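Local coordinates for uncharacterized protein YacP (Bacillus subtilis, PDB 5MQ8), which is an endoribonuclease, also called Rae1, involved in ribosome-dependent mRNA decay, with a PIN-like NYN domain, at residues L33-K36 with M37-Q41; N77-A80 with D81-I84. One frame throughout, in Å; residues are numbered along the deposited sequence.

Interaction 1 of 2, residues L33-K36 with M37-Q41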
ATOM      1  N   LEU A  33      -1.644   1.921 -16.986  1.00 25.79           N
ATOM      2  CA  LEU A  33      -0.486   1.587 -17.812  1.00 25.22           C
ATOM      3  C   LEU A  33       0.798   2.238 -17.307  1.00 28.45           C
ATOM      4  O   LEU A  33       1.813   1.550 -17.203  1.00 27.33           O
ATOM      5  CB  LEU A  33      -0.739   1.895 -19.309  1.00 24.70           C
ATOM      6  CG  LEU A  33       0.425   1.661 -20.281  1.00 27.51           C
ATOM      7  CD1 LEU A  33       0.862   0.173 -20.298  1.00 26.20           C
ATOM      8  CD2 LEU A  33       0.049   2.138 -21.674  1.00 28.61           C
ATOM      9  N   ILE A  34       0.749   3.537 -16.951  1.00 25.94           N
ATOM     10  CA  ILE A  34       1.918   4.255 -16.395  1.00 26.07           C
ATOM     11  C   ILE A  34       2.431   3.594 -15.108  1.00 29.72           C
ATOM     12  O   ILE A  34       3.651   3.445 -14.943  1.00 29.71           O
ATOM     13  CB  ILE A  34       1.621   5.765 -16.212  1.00 28.69           C
ATOM     14  CG1 ILE A  34       1.444   6.451 -17.581  1.00 28.41           C
ATOM     15  CG2 ILE A  34       2.709   6.456 -15.389  1.00 29.58           C
ATOM     16  CD1 ILE A  34       0.665   7.755 -17.521  1.00 33.94           C
ATOM     17  N   GLN A  35       1.503   3.175 -14.215  1.00 26.07           N
ATOM     18  CA  GLN A  35       1.847   2.513 -12.955  1.00 26.08           C
ATOM     19  C   GLN A  35       2.506   1.152 -13.225  1.00 30.33           C
ATOM     20  O   GLN A  35       3.527   0.848 -12.608  1.00 30.70           O
ATOM     21  CB  GLN A  35       0.623   2.410 -12.012  1.00 27.33           C
ATOM     22  CG  GLN A  35       0.883   1.722 -10.648  1.00 37.28           C
ATOM     23  CD  GLN A  35       2.085   2.225  -9.857  1.00 46.91           C
ATOM     24  OE1 GLN A  35       2.869   1.444  -9.306  1.00 43.43           O
ATOM     25  NE2 GLN A  35       2.279   3.527  -9.791  1.00 33.12           N
ATOM     26  N   LYS A  36       1.962   0.379 -14.189  1.00 27.33           N
ATOM     27  CA  LYS A  36       2.528  -0.905 -14.616  1.00 27.73           C
ATOM     28  C   LYS A  36       3.945  -0.716 -15.161  1.00 30.82           C
ATOM     29  O   LYS A  36       4.828  -1.521 -14.853  1.00 30.07           O
ATOM     30  CB  LYS A  36       1.642  -1.594 -15.684  1.00 29.29           C
ATOM     31  CG  LYS A  36       0.253  -2.046 -15.218  1.00 31.62           C
ATOM     32  CD  LYS A  36       0.291  -2.929 -13.982  1.00 39.93           C
ATOM     33  CE  LYS A  36      -0.399  -2.239 -12.829  1.00 54.89           C
ATOM     34  NZ  LYS A  36       0.210  -2.582 -11.515  1.00 53.07           N
ATOM     35  N   MET A  37       4.163   0.364 -15.940  1.00 26.79           N
ATOM     36  CA  MET A  37       5.468   0.674 -16.509  1.00 27.62           C
ATOM     37  C   MET A  37       6.480   1.163 -15.454  1.00 32.82           C
ATOM     38  O   MET A  37       7.680   0.957 -15.643  1.00 31.99           O
ATOM     39  CB  MET A  37       5.369   1.625 -17.717  1.00 30.23           C
ATOM     40  CG  MET A  37       4.721   0.972 -18.981  1.00 34.20           C
ATOM     41  SD  MET A  37       5.032  -0.793 -19.309  1.00 39.05           S
ATOM     42  CE  MET A  37       6.601  -0.763 -19.714  1.00 35.87           C
ATOM     43  N   ALA A  38       6.000   1.761 -14.334  1.00 30.35           N
ATOM     44  CA  ALA A  38       6.841   2.185 -13.208  1.00 29.78           C
ATOM     45  C   ALA A  38       7.401   0.933 -12.543  1.00 32.90           C
ATOM     46  O   ALA A  38       8.599   0.867 -12.315  1.00 32.68           O
ATOM     47  CB  ALA A  38       6.027   2.999 -12.208  1.00 30.29           C
ATOM     48  N   GLU A  39       6.538  -0.087 -12.313  1.00 28.61           N
ATOM     49  CA  GLU A  39       6.923  -1.374 -11.745  1.00 27.69           C
ATOM     50  C   GLU A  39       7.960  -2.076 -12.637  1.00 34.74           C
ATOM     51  O   GLU A  39       8.966  -2.559 -12.114  1.00 34.98           O
ATOM     52  CB  GLU A  39       5.697  -2.267 -11.560  1.00 27.71           C
ATOM     53  CG  GLU A  39       4.892  -1.919 -10.331  1.00 29.61           C
ATOM     54  CD  GLU A  39       3.399  -2.136 -10.422  1.00 44.50           C
ATOM     55  OE1 GLU A  39       2.962  -2.981 -11.235  1.00 41.52           O
ATOM     56  OE2 GLU A  39       2.662  -1.476  -9.659  1.00 49.00           O
ATOM     57  N   TYR A  40       7.731  -2.085 -13.979  1.00 31.10           N
ATOM     58  CA  TYR A  40       8.616  -2.675 -14.985  1.00 30.70           C
ATOM     59  C   TYR A  40       9.982  -2.003 -14.943  1.00 35.32           C
ATOM     60  O   TYR A  40      10.986  -2.717 -14.874  1.00 35.19           O
ATOM     61  CB  TYR A  40       8.012  -2.562 -16.403  1.00 30.97           C
ATOM     62  CG  TYR A  40       8.776  -3.326 -17.464  1.00 31.78           C
ATOM     63  CD1 TYR A  40       9.864  -2.754 -18.121  1.00 32.75           C
ATOM     64  CD2 TYR A  40       8.397  -4.613 -17.832  1.00 32.76           C
ATOM     65  CE1 TYR A  40      10.592  -3.469 -19.071  1.00 32.15           C
ATOM     66  CE2 TYR A  40       9.091  -5.319 -18.814  1.00 33.83           C
ATOM     67  CZ  TYR A  40      10.194  -4.748 -19.426  1.00 42.29           C
ATOM     68  OH  TYR A  40      10.878  -5.459 -20.391  1.00 47.47           O
ATOM     69  N   GLN A  41      10.018  -0.643 -14.997  1.00 32.80           N
ATOM     70  CA  GLN A  41      11.261   0.128 -14.956  1.00 33.66           C
ATOM     71  C   GLN A  41      12.060  -0.205 -13.676  1.00 38.09           C
ATOM     72  O   GLN A  41      13.251  -0.515 -13.764  1.00 37.96           O
ATOM     73  CB  GLN A  41      10.995   1.645 -15.057  1.00 35.07           C
ATOM     74  CG  GLN A  41      12.275   2.493 -14.911  1.00 51.72           C
ATOM     75  CD  GLN A  41      12.374   3.751 -15.728  1.00 72.98           C
ATOM     76  OE1 GLN A  41      11.910   3.849 -16.859  1.00 66.51           O
ATOM     77  NE2 GLN A  41      13.016   4.755 -15.170  1.00 68.76           N
TER
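In the carboxylate of Glu39, OE1 takes Lys36 NZ on its syn lone pair, at 2.8 Å, and Glu39 OE2 has a weaker 3.3 Å bond to the same NZ. Gln35, one turn before Glu39, crosses it at about a right angle, with its CG 3.8 Å from Glu39 OE2 and the amide plane turned 59° from the carboxylate. Lys36 and Glu39 run side by side in the same direction. A chi1 of -66° sets Lys36 CG anti to the carbonyl carbon, and the bent but still long chain runs alongside Glu39 to bring NZ to the acid. Leu33 and Met37 likewise lie alongside, touching CD1 to CG at 4.2 Å. Beneath them run the i to i+4 bonds of the helix, for example Met37 N to Leu33 O at 2.9 Å and Tyr40 N to Lys36 O at 3.1 Å. Lys36 also bridges to Glu132, and the Tyr40 hydroxyl bonds to Glu127, both on helix 121-145. This part of helix 23-44 thus packs on the sheet, with Met37 on strands 3-7 and 47-52, and beside helix 121-145, while Ser154 and Leu158 of the second subunit cover Lys36, Ala38 and Glu39.

Interaction 2 of 2, residues N77-A80 with D81-I84; sequences NETA and DERI
Arg83 reaches back past the start of helix 80-90 to grip Glu78 in the loop before it, side-on, one nitrogen to each oxygen: NE to Glu78 OE1 at 3.1 Å and NH2 to Glu78 OE2 at 3.0 Å. The second bond uses the syn lone pair of OE2, but the two planes are turned 47° apart, so the pairing is a twisted one. Both glutamate oxygens have further partners, OE1 the ammonium of Lys86 and OE2 the backbone N of Lys75. Thr79 occupies the N-cap of helix 80-90. Its backbone N donates to Glu82 OE1 at 3.2 Å, approaching from above the carboxylate plane, and Glu82 OE2 takes a 2.8 Å bond from a water that also donates to Asn77 O. The Thr79 N to Glu82 OE1 bond is half of a capping box; the Thr79 hydroxyl makes no capping bond. With chi1 at 51° it sits between its own backbone N and carbonyl carbon and donates instead to Asp81 OD1, 2.7 Å away; Asp81 OD2 is bonded to Trp109 N. Thr79 O accepts from Arg83 N at 3.2 Å, and Ala80 O from Ile84 N at 2.9 Å, which starts the regular helical bonding. Acidic groups thus gather at the N-terminal end of the helix, where they probably interact favourably with its dipole, while the loop before it is tied down by a salt bridge, a partial cap and a water.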
ATOM      1  N   ASN A  77       0.004  15.964 -36.301  1.00 51.02           N
ATOM      2  CA  ASN A  77      -0.208  14.900 -37.303  1.00 50.11           C
ATOM      3  C   ASN A  77       0.849  13.803 -37.234  1.00 50.76           C
ATOM      4  O   ASN A  77       1.141  13.115 -38.227  1.00 51.24           O
ATOM      5  CB  ASN A  77      -0.333  15.488 -38.714  1.00 54.90           C
ATOM      6  CG  ASN A  77      -1.678  16.125 -38.974  1.00 87.62           C
ATOM      7  OD1 ASN A  77      -1.862  17.338 -38.832  1.00 84.21           O
ATOM      8  ND2 ASN A  77      -2.652  15.314 -39.352  1.00 81.34           N
ATOM      9  N   GLU A  78       1.398  13.622 -36.031  1.00 43.16           N
ATOM     10  CA  GLU A  78       2.469  12.682 -35.763  1.00 39.55           C
ATOM     11  C   GLU A  78       1.905  11.438 -35.127  1.00 38.56           C
ATOM     12  O   GLU A  78       1.094  11.527 -34.213  1.00 37.65           O
ATOM     13  CB  GLU A  78       3.507  13.355 -34.851  1.00 40.36           C
ATOM     14  CG  GLU A  78       4.766  12.535 -34.624  1.00 40.50           C
ATOM     15  CD  GLU A  78       5.621  12.996 -33.461  1.00 43.66           C
ATOM     16  OE1 GLU A  78       6.838  12.714 -33.487  1.00 38.98           O
ATOM     17  OE2 GLU A  78       5.083  13.622 -32.519  1.00 35.22           O
ATOM     18  N   THR A  79       2.309  10.275 -35.629  1.00 34.45           N
ATOM     19  CA  THR A  79       1.869   8.998 -35.071  1.00 33.95           C
ATOM     20  C   THR A  79       2.926   8.506 -34.074  1.00 37.06           C
ATOM     21  O   THR A  79       4.074   8.958 -34.119  1.00 35.50           O
ATOM     22  CB  THR A  79       1.619   7.968 -36.179  1.00 42.07           C
ATOM     23  OG1 THR A  79       2.765   7.923 -37.027  1.00 42.37           O
ATOM     24  CG2 THR A  79       0.361   8.279 -37.001  1.00 39.46           C
ATOM     25  N   ALA A  80       2.531   7.576 -33.191  1.00 33.71           N
ATOM     26  CA  ALA A  80       3.376   6.991 -32.162  1.00 32.89           C
ATOM     27  C   ALA A  80       4.633   6.371 -32.741  1.00 37.13           C
ATOM     28  O   ALA A  80       5.694   6.564 -32.161  1.00 37.98           O
ATOM     29  CB  ALA A  80       2.596   5.969 -31.346  1.00 33.47           C
ATOM     30  N   ASP A  81       4.543   5.687 -33.906  1.00 33.24           N
ATOM     31  CA  ASP A  81       5.710   5.075 -34.546  1.00 32.56           C
ATOM     32  C   ASP A  81       6.759   6.106 -34.993  1.00 35.26           C
ATOM     33  O   ASP A  81       7.944   5.791 -34.985  1.00 34.11           O
ATOM     34  CB  ASP A  81       5.314   4.133 -35.698  1.00 33.82           C
ATOM     35  CG  ASP A  81       4.740   4.802 -36.914  1.00 38.90           C
ATOM     36  OD1 ASP A  81       3.693   5.441 -36.786  1.00 39.23           O
ATOM     37  OD2 ASP A  81       5.299   4.615 -38.011  1.00 42.34           O
ATOM     38  N   GLU A  82       6.318   7.319 -35.372  1.00 32.09           N
ATOM     39  CA  GLU A  82       7.201   8.414 -35.795  1.00 32.45           C
ATOM     40  C   GLU A  82       7.944   8.990 -34.584  1.00 37.53           C
ATOM     41  O   GLU A  82       9.160   9.179 -34.653  1.00 38.09           O
ATOM     42  CB  GLU A  82       6.423   9.506 -36.545  1.00 33.39           C
ATOM     43  CG  GLU A  82       5.915   9.038 -37.901  1.00 38.96           C
ATOM     44  CD  GLU A  82       4.943   9.952 -38.628  1.00 59.30           C
ATOM     45  OE1 GLU A  82       4.375  10.869 -37.993  1.00 44.49           O
ATOM     46  OE2 GLU A  82       4.713   9.716 -39.835  1.00 61.27           O
ATOM     47  N   ARG A  83       7.225   9.197 -33.458  1.00 33.45           N
ATOM     48  CA  ARG A  83       7.827   9.676 -32.213  1.00 33.31           C
ATOM     49  C   ARG A  83       8.790   8.640 -31.640  1.00 34.96           C
ATOM     50  O   ARG A  83       9.892   8.996 -31.237  1.00 34.44           O
ATOM     51  CB  ARG A  83       6.765  10.125 -31.188  1.00 33.03           C
ATOM     52  CG  ARG A  83       7.339  10.645 -29.854  1.00 40.26           C
ATOM     53  CD  ARG A  83       8.272  11.845 -29.998  1.00 38.64           C
ATOM     54  NE  ARG A  83       7.541  12.997 -30.509  1.00 34.31           N
ATOM     55  CZ  ARG A  83       7.406  14.158 -29.882  1.00 52.97           C
ATOM     56  NH1 ARG A  83       8.032  14.379 -28.732  1.00 32.87           N
ATOM     57  NH2 ARG A  83       6.677  15.123 -30.419  1.00 50.00           N
ATOM     58  N   ILE A  84       8.400   7.359 -31.669  1.00 30.61           N
ATOM     59  CA  ILE A  84       9.228   6.249 -31.204  1.00 29.80           C
ATOM     60  C   ILE A  84      10.555   6.191 -32.008  1.00 37.57           C
ATOM     61  O   ILE A  84      11.622   6.035 -31.407  1.00 38.37           O
ATOM     62  CB  ILE A  84       8.430   4.917 -31.170  1.00 30.55           C
ATOM     63  CG1 ILE A  84       7.516   4.891 -29.925  1.00 30.37           C
ATOM     64  CG2 ILE A  84       9.360   3.704 -31.186  1.00 28.38           C
ATOM     65  CD1 ILE A  84       6.374   3.886 -29.939  1.00 22.54           C
TER
HETATM   66  O   HOH W   1       2.024  10.514 -39.812  1.00 80.42           O

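In the fold
Interaction 1 comes first along the chain, in the second half of helix 23-44, and interaction 2 follows, where the loop after strand 70-73 enters helix 80-90. Their centres are 21 Å apart and their nearest atoms about 11 Å, so they do not touch. What joins them is the parallel sheet: both pack on strands 3-7 and 47-52, but 33-41 covers Leu4, Val6, Val48 and Val50, whereas 77-84 meets Leu5, Asp7 and Val51, the alternate residues and so the opposite face. The two helices therefore flank the sheet in the alpha/beta/alpha layering of a PIN-like domain, with the second subunit touching interaction 1 but not interaction 2.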